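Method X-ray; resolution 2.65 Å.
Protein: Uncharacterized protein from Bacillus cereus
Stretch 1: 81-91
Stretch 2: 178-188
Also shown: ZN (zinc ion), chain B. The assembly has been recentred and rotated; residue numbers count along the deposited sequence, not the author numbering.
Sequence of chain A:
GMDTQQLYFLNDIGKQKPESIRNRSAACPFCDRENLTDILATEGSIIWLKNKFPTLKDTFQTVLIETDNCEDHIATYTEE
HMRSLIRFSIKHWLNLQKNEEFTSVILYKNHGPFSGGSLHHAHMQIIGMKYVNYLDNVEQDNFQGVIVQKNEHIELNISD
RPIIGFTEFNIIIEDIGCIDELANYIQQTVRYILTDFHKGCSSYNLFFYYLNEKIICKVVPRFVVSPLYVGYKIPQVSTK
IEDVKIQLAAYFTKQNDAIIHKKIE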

ATOM      1  N   HIS A  81      30.314  24.758   7.793  1.00 91.59           N
ATOM      2  CA  HIS A  81      29.265  25.381   6.976  1.00 89.48           C
ATOM      3  C   HIS A  81      27.991  24.528   6.993  1.00 90.09           C
ATOM      4  O   HIS A  81      26.897  25.084   7.126  1.00 89.41           O
ATOM      5  CB  HIS A  81      29.731  25.618   5.536  1.00 91.10           C
ATOM      6  CG  HIS A  81      28.804  26.503   4.758  1.00 93.60           C
ATOM      7  ND1 HIS A  81      28.967  27.878   4.740  1.00 96.71           N
ATOM      8  CD2 HIS A  81      27.723  26.181   4.008  1.00 93.47           C
ATOM      9  CE1 HIS A  81      27.992  28.345   3.976  1.00 94.97           C
ATOM     10  NE2 HIS A  81      27.218  27.360   3.514  1.00 93.37           N
HETATM   11  N   MSE A  82      28.134  23.186   6.903  1.00 83.31           N
HETATM   12  CA  MSE A  82      27.016  22.247   6.982  1.00 79.60           C
HETATM   13  C   MSE A  82      26.340  22.363   8.386  1.00 84.47           C
HETATM   14  O   MSE A  82      25.111  22.382   8.462  1.00 83.02           O
HETATM   15  CB  MSE A  82      27.495  20.807   6.675  1.00 81.07           C
HETATM   16  CG  MSE A  82      26.363  19.789   6.550  1.00 84.46           C
HETATM   17 SE   MSE A  82      25.075  20.247   5.160  0.75 88.71          SE
HETATM   18  CE  MSE A  82      23.588  19.159   5.748  1.00 82.47           C
ATOM     19  N   ARG A  83      27.141  22.502   9.467  1.00 83.72           N
ATOM     20  CA  ARG A  83      26.668  22.673  10.848  1.00 84.31           C
ATOM     21  C   ARG A  83      25.921  24.005  11.011  1.00 88.89           C
ATOM     22  O   ARG A  83      24.834  24.022  11.597  1.00 87.91           O
ATOM     23  CB  ARG A  83      27.837  22.602  11.857  1.00 86.63           C
ATOM     24  N   SER A  84      26.509  25.114  10.494  1.00 86.19           N
ATOM     25  CA  SER A  84      25.932  26.463  10.550  1.00 85.46           C
ATOM     26  C   SER A  84      24.646  26.555   9.718  1.00 86.64           C
ATOM     27  O   SER A  84      23.695  27.194  10.160  1.00 86.11           O
ATOM     28  CB  SER A  84      26.936  27.505  10.064  1.00 89.82           C
ATOM     29  OG  SER A  84      28.076  27.560  10.906  1.00100.39           O
ATOM     30  N   LEU A  85      24.606  25.899   8.535  1.00 81.36           N
ATOM     31  CA  LEU A  85      23.432  25.924   7.666  1.00 79.41           C
ATOM     32  C   LEU A  85      22.238  25.210   8.333  1.00 82.27           C
ATOM     33  O   LEU A  85      21.139  25.767   8.322  1.00 81.64           O
ATOM     34  CB  LEU A  85      23.727  25.304   6.286  1.00 78.74           C
ATOM     35  CG  LEU A  85      22.539  25.192   5.316  1.00 81.68           C
ATOM     36  CD1 LEU A  85      22.028  26.562   4.882  1.00 82.09           C
ATOM     37  CD2 LEU A  85      22.895  24.351   4.109  1.00 83.74           C
ATOM     38  N   ILE A  86      22.454  24.015   8.925  1.00 77.63           N
ATOM     39  CA  ILE A  86      21.378  23.265   9.569  1.00 75.98           C
ATOM     40  C   ILE A  86      20.952  24.009  10.854  1.00 80.03           C
ATOM     41  O   ILE A  86      19.753  24.133  11.086  1.00 79.07           O
ATOM     42  CB  ILE A  86      21.781  21.780   9.815  1.00 78.95           C
ATOM     43  CG1 ILE A  86      21.919  21.016   8.460  1.00 78.17           C
ATOM     44  CG2 ILE A  86      20.831  21.027  10.779  1.00 78.45           C
ATOM     45  CD1 ILE A  86      20.654  20.952   7.514  1.00 79.83           C
ATOM     46  N   ARG A  87      21.899  24.580  11.621  1.00 77.76           N
ATOM     47  CA  ARG A  87      21.561  25.344  12.825  1.00 77.76           C
ATOM     48  C   ARG A  87      20.708  26.578  12.481  1.00 80.15           C
ATOM     49  O   ARG A  87      19.684  26.783  13.124  1.00 79.68           O
ATOM     50  CB  ARG A  87      22.812  25.753  13.598  1.00 79.68           C
ATOM     51  CG  ARG A  87      23.275  24.651  14.528  1.00 91.04           C
ATOM     52  CD  ARG A  87      24.543  24.995  15.269  1.00106.46           C
ATOM     53  NE  ARG A  87      24.809  24.009  16.313  1.00120.46           N
ATOM     54  CZ  ARG A  87      25.851  24.041  17.133  1.00142.90           C
ATOM     55  NH1 ARG A  87      26.757  25.007  17.030  1.00134.12           N
ATOM     56  NH2 ARG A  87      26.004  23.102  18.057  1.00134.07           N
ATOM     57  N   PHE A  88      21.080  27.346  11.446  1.00 76.86           N
ATOM     58  CA  PHE A  88      20.331  28.524  10.996  1.00 77.39           C
ATOM     59  C   PHE A  88      18.904  28.132  10.546  1.00 80.98           C
ATOM     60  O   PHE A  88      17.936  28.724  11.023  1.00 81.13           O
ATOM     61  CB  PHE A  88      21.088  29.211   9.842  1.00 79.98           C
ATOM     62  CG  PHE A  88      20.526  30.522   9.340  1.00 82.09           C
ATOM     63  CD1 PHE A  88      20.945  31.733   9.886  1.00 86.79           C
ATOM     64  CD2 PHE A  88      19.621  30.551   8.283  1.00 82.65           C
ATOM     65  CE1 PHE A  88      20.454  32.947   9.395  1.00 88.09           C
ATOM     66  CE2 PHE A  88      19.134  31.765   7.789  1.00 86.04           C
ATOM     67  CZ  PHE A  88      19.551  32.954   8.350  1.00 86.06           C
ATOM     68  N   SER A  89      18.791  27.115   9.658  1.00 76.86           N
ATOM     69  CA  SER A  89      17.541  26.609   9.077  1.00 75.82           C
ATOM     70  C   SER A  89      16.548  26.138  10.138  1.00 79.23           C
ATOM     71  O   SER A  89      15.418  26.615  10.127  1.00 79.54           O
ATOM     72  CB  SER A  89      17.821  25.460   8.116  1.00 79.50           C
ATOM     73  OG  SER A  89      18.615  25.908   7.030  1.00 93.30           O
ATOM     74  N   ILE A  90      16.963  25.204  11.030  1.00 74.51           N
ATOM     75  CA  ILE A  90      16.149  24.647  12.114  1.00 73.76           C
ATOM     76  C   ILE A  90      15.686  25.772  13.062  1.00 79.98           C
ATOM     77  O   ILE A  90      14.503  25.804  13.402  1.00 80.64           O
ATOM     78  CB  ILE A  90      16.935  23.540  12.889  1.00 76.89           C
ATOM     79  CG1 ILE A  90      17.297  22.314  12.004  1.00 75.11           C
ATOM     80  CG2 ILE A  90      16.249  23.115  14.213  1.00 77.63           C
ATOM     81  CD1 ILE A  90      16.242  21.418  11.673  1.00 79.81           C
ATOM     82  N   LYS A  91      16.609  26.682  13.485  1.00 77.42           N
ATOM     83  CA  LYS A  91      16.323  27.803  14.400  1.00 78.04           C
ATOM     84  C   LYS A  91      15.204  28.699  13.852  1.00 79.73           C
ATOM     85  O   LYS A  91      14.256  28.982  14.577  1.00 79.97           O
ATOM     86  CB  LYS A  91      17.591  28.656  14.668  1.00 82.32           C
ATOM     87  CG  LYS A  91      17.377  29.819  15.655  1.00 93.63           C
ATOM     88  CD  LYS A  91      18.636  30.637  16.014  1.00103.76           C
ATOM     89  CE  LYS A  91      18.996  31.773  15.076  1.00111.05           C
ATOM     90  NZ  LYS A  91      19.658  31.310  13.828  1.00117.63           N
ATOM     91  N   CYS A 178      21.763  17.677  19.667  1.00 91.18           N
ATOM     92  CA  CYS A 178      22.300  16.698  18.708  1.00 89.86           C
ATOM     93  C   CYS A 178      22.137  17.195  17.252  1.00 88.89           C
ATOM     94  O   CYS A 178      22.212  16.388  16.320  1.00 86.56           O
ATOM     95  CB  CYS A 178      21.609  15.349  18.891  1.00 90.22           C
ATOM     96  SG  CYS A 178      21.499  14.792  20.608  1.00 97.51           S
ATOM     97  N   ILE A 179      21.934  18.512  17.061  1.00 83.75           N
ATOM     98  CA  ILE A 179      21.713  19.149  15.764  1.00 81.73           C
ATOM     99  C   ILE A 179      22.966  19.008  14.847  1.00 86.27           C
ATOM    100  O   ILE A 179      22.794  18.824  13.637  1.00 84.63           O
ATOM    101  CB  ILE A 179      21.288  20.634  15.946  1.00 85.23           C
ATOM    102  CG1 ILE A 179      20.788  21.252  14.623  1.00 83.84           C
ATOM    103  CG2 ILE A 179      22.345  21.503  16.706  1.00 88.06           C
ATOM    104  CD1 ILE A 179      19.940  22.456  14.777  1.00 92.82           C
ATOM    105  N   ASP A 180      24.196  19.051  15.409  1.00 84.76           N
ATOM    106  CA  ASP A 180      25.424  18.894  14.624  1.00 85.44           C
ATOM    107  C   ASP A 180      25.582  17.441  14.142  1.00 88.24           C
ATOM    108  O   ASP A 180      26.193  17.203  13.098  1.00 87.21           O
ATOM    109  CB  ASP A 180      26.648  19.333  15.430  1.00 90.79           C
ATOM    110  CG  ASP A 180      26.720  20.825  15.720  1.00106.09           C
ATOM    111  OD1 ASP A 180      26.060  21.608  14.994  1.00105.46           O
ATOM    112  OD2 ASP A 180      27.499  21.217  16.620  1.00115.01           O
ATOM    113  N   GLU A 181      25.007  16.480  14.886  1.00 84.66           N
ATOM    114  CA  GLU A 181      25.026  15.068  14.514  1.00 83.91           C
ATOM    115  C   GLU A 181      24.064  14.846  13.365  1.00 84.91           C
ATOM    116  O   GLU A 181      24.390  14.098  12.450  1.00 84.35           O
ATOM    117  CB  GLU A 181      24.686  14.165  15.707  1.00 86.33           C
ATOM    118  CG  GLU A 181      25.713  14.225  16.821  1.00100.84           C
ATOM    119  CD  GLU A 181      25.382  13.367  18.023  1.00128.14           C
ATOM    120  OE1 GLU A 181      25.569  12.131  17.945  1.00131.27           O
ATOM    121  OE2 GLU A 181      24.970  13.939  19.058  1.00122.98           O
ATOM    122  N   LEU A 182      22.894  15.538  13.393  1.00 79.83           N
ATOM    123  CA  LEU A 182      21.853  15.514  12.356  1.00 76.59           C
ATOM    124  C   LEU A 182      22.443  16.019  11.037  1.00 80.76           C
ATOM    125  O   LEU A 182      22.375  15.308  10.036  1.00 80.29           O
ATOM    126  CB  LEU A 182      20.641  16.369  12.802  1.00 75.13           C
ATOM    127  CG  LEU A 182      19.424  16.491  11.865  1.00 76.17           C
ATOM    128  CD1 LEU A 182      18.686  15.182  11.745  1.00 74.32           C
ATOM    129  CD2 LEU A 182      18.447  17.533  12.391  1.00 76.90           C
ATOM    130  N   ALA A 183      23.107  17.199  11.079  1.00 77.79           N
ATOM    131  CA  ALA A 183      23.776  17.869   9.958  1.00 77.64           C
ATOM    132  C   ALA A 183      24.800  16.948   9.277  1.00 81.96           C
ATOM    133  O   ALA A 183      24.871  16.923   8.046  1.00 81.44           O
ATOM    134  CB  ALA A 183      24.464  19.135  10.455  1.00 80.09           C
ATOM    135  N   ASN A 184      25.565  16.172  10.075  1.00 79.55           N
ATOM    136  CA  ASN A 184      26.558  15.230   9.558  1.00 80.70           C
ATOM    137  C   ASN A 184      25.879  14.044   8.865  1.00 82.10           C
ATOM    138  O   ASN A 184      26.329  13.640   7.794  1.00 81.63           O
ATOM    139  CB  ASN A 184      27.489  14.729  10.667  1.00 85.49           C
ATOM    140  CG  ASN A 184      28.599  13.831  10.155  1.00112.20           C
ATOM    141  OD1 ASN A 184      29.403  14.214   9.288  1.00106.06           O
ATOM    142  ND2 ASN A 184      28.665  12.611  10.677  1.00103.91           N
ATOM    143  N   TYR A 185      24.799  13.499   9.470  1.00 76.90           N
ATOM    144  CA  TYR A 185      24.027  12.370   8.939  1.00 74.60           C
ATOM    145  C   TYR A 185      23.313  12.766   7.647  1.00 75.75           C
ATOM    146  O   TYR A 185      23.265  11.954   6.722  1.00 74.52           O
ATOM    147  CB  TYR A 185      23.025  11.851   9.980  1.00 74.94           C
ATOM    148  CG  TYR A 185      23.600  10.805  10.913  1.00 78.69           C
ATOM    149  CD1 TYR A 185      24.669  11.100  11.755  1.00 82.60           C
ATOM    150  CD2 TYR A 185      23.038   9.533  10.995  1.00 79.20           C
ATOM    151  CE1 TYR A 185      25.200  10.143  12.615  1.00 84.81           C
ATOM    152  CE2 TYR A 185      23.555   8.567  11.860  1.00 81.97           C
ATOM    153  CZ  TYR A 185      24.642   8.876  12.661  1.00 91.94           C
ATOM    154  OH  TYR A 185      25.157   7.938  13.524  1.00 96.76           O
ATOM    155  N   ILE A 186      22.796  14.015   7.560  1.00 71.00           N
ATOM    156  CA  ILE A 186      22.150  14.504   6.334  1.00 68.32           C
ATOM    157  C   ILE A 186      23.206  14.536   5.226  1.00 72.51           C
ATOM    158  O   ILE A 186      22.999  13.927   4.183  1.00 71.71           O
ATOM    159  CB  ILE A 186      21.458  15.883   6.516  1.00 70.36           C
ATOM    160  CG1 ILE A 186      20.278  15.800   7.504  1.00 68.82           C
ATOM    161  CG2 ILE A 186      20.993  16.438   5.157  1.00 70.55           C
ATOM    162  CD1 ILE A 186      19.757  17.156   7.969  1.00 69.61           C
ATOM    163  N   GLN A 187      24.364  15.175   5.490  1.00 70.64           N
ATOM    164  CA  GLN A 187      25.448  15.312   4.523  1.00 70.79           C
ATOM    165  C   GLN A 187      25.907  13.950   3.995  1.00 74.28           C
ATOM    166  O   GLN A 187      26.017  13.811   2.782  1.00 74.73           O
ATOM    167  CB  GLN A 187      26.632  16.074   5.109  1.00 73.85           C
ATOM    168  CG  GLN A 187      27.648  16.454   4.036  1.00 81.71           C
ATOM    169  CD  GLN A 187      28.790  17.276   4.551  1.00 91.31           C
ATOM    170  OE1 GLN A 187      29.416  16.960   5.570  1.00 86.27           O
ATOM    171  NE2 GLN A 187      29.138  18.303   3.796  1.00 79.93           N
ATOM    172  N   GLN A 188      26.123  12.949   4.870  1.00 70.81           N
ATOM    173  CA  GLN A 188      26.575  11.616   4.441  1.00 71.32           C
ATOM    174  C   GLN A 188      25.500  10.897   3.631  1.00 74.11           C
ATOM    175  O   GLN A 188      25.829  10.328   2.588  1.00 75.17           O
ATOM    176  CB  GLN A 188      27.007  10.739   5.631  1.00 73.65           C
ATOM    177  CG  GLN A 188      28.264  11.235   6.360  1.00 83.96           C
ATOM    178  CD  GLN A 188      29.426  11.493   5.421  1.00100.74           C
ATOM    179  OE1 GLN A 188      29.699  12.639   5.039  1.00 92.95           O
ATOM    180  NE2 GLN A 188      30.097  10.430   4.986  1.00 95.52           N
TER
HETATM  181 ZN    ZN B 300      23.842  14.322  20.686  1.00117.86          ZN

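Two helices of one chain pack here across a steep angle: the N-to-C directions of 81-91 and 179-188 differ by 114°, and the axes approach to 8.8 Å. The pair buries 563 Å², both sides summed.

Cys178, at the N-cap position of the second helix, points its CA-to-CB bond away from the first helix and serves a different partner. Its SG lies 2.4 Å from the zinc ion, a typical thiolate distance, while its carbonyl O accepts the backbone hydrogen bond from Leu182 N at 3.1 Å, part of the first turn.

Ile179 is the first residue to face the partner helix, and its branched side chain touches three residues spaced along it. Its CG1 meets Ile86 CG2 at 3.9 Å, its CD1 reaches Ile90 CB at 3.7 Å, and its CG2 lies 3.5 Å from Arg87 NE, near the plane of the guanidinium and at its edge. An isoleucine suits this place because its two branches and terminal methyl fill space in several directions at once.

Asp180 sits toward the margin, where charge is more easily accommodated. Its CA-to-CB bond points sideways, but the carboxylate comes nearer, and OD2 forms a salt bridge with Arg87 NH2 at 2.8 Å. The oxygen lies over one face of the guanidinium, well out of its plane, so no N-H points at it: the attraction is one of charges, without a hydrogen bond. Asp180 OD1 also lies 3.7 Å from Arg83 CB, the last atom modelled in that side chain.

Glu181 turns to the metal, binding zinc through OE2 at 2.0 Å. With Cys178 it supplies two ligands from the start of this helix, and a third atom comes from elsewhere in the structure.

Ala183 points toward the partner at a place where the helices are close. Its single methyl lets the other backbone approach: CB is 4.2 Å from Arg83 CA and 3.7 Å from Ile86 CG1. The Ala183 O atom contacts Met82 CE at 3.5 Å, while the same oxygen accepts the helical hydrogen bond from Gln187 N at 3.1 Å.

One turn beyond Ala183, Ile186 and Gln187 carry the contact onward. Ile186 CD1 packs against Ile86 CD1 at 3.9 Å, and Ile186 CG2 against Met82 CE at 3.8 Å. Met82 is selenomethionine in this model; its long, unbranched side chain carries CE to Ile186, while CG, nearer the backbone, lies 4.0 Å from Gln187 CB. Gln187 thus offers an aliphatic carbon to the contact, while its NE2 is hydrogen-bonded elsewhere in the structure.

The whole is an apolar center built from Met82, Ile86 and Ile90 against Ile179, Ala183 and Ile186, with one salt bridge at its margin and no hydrogen bond across the helices among the atoms modelled.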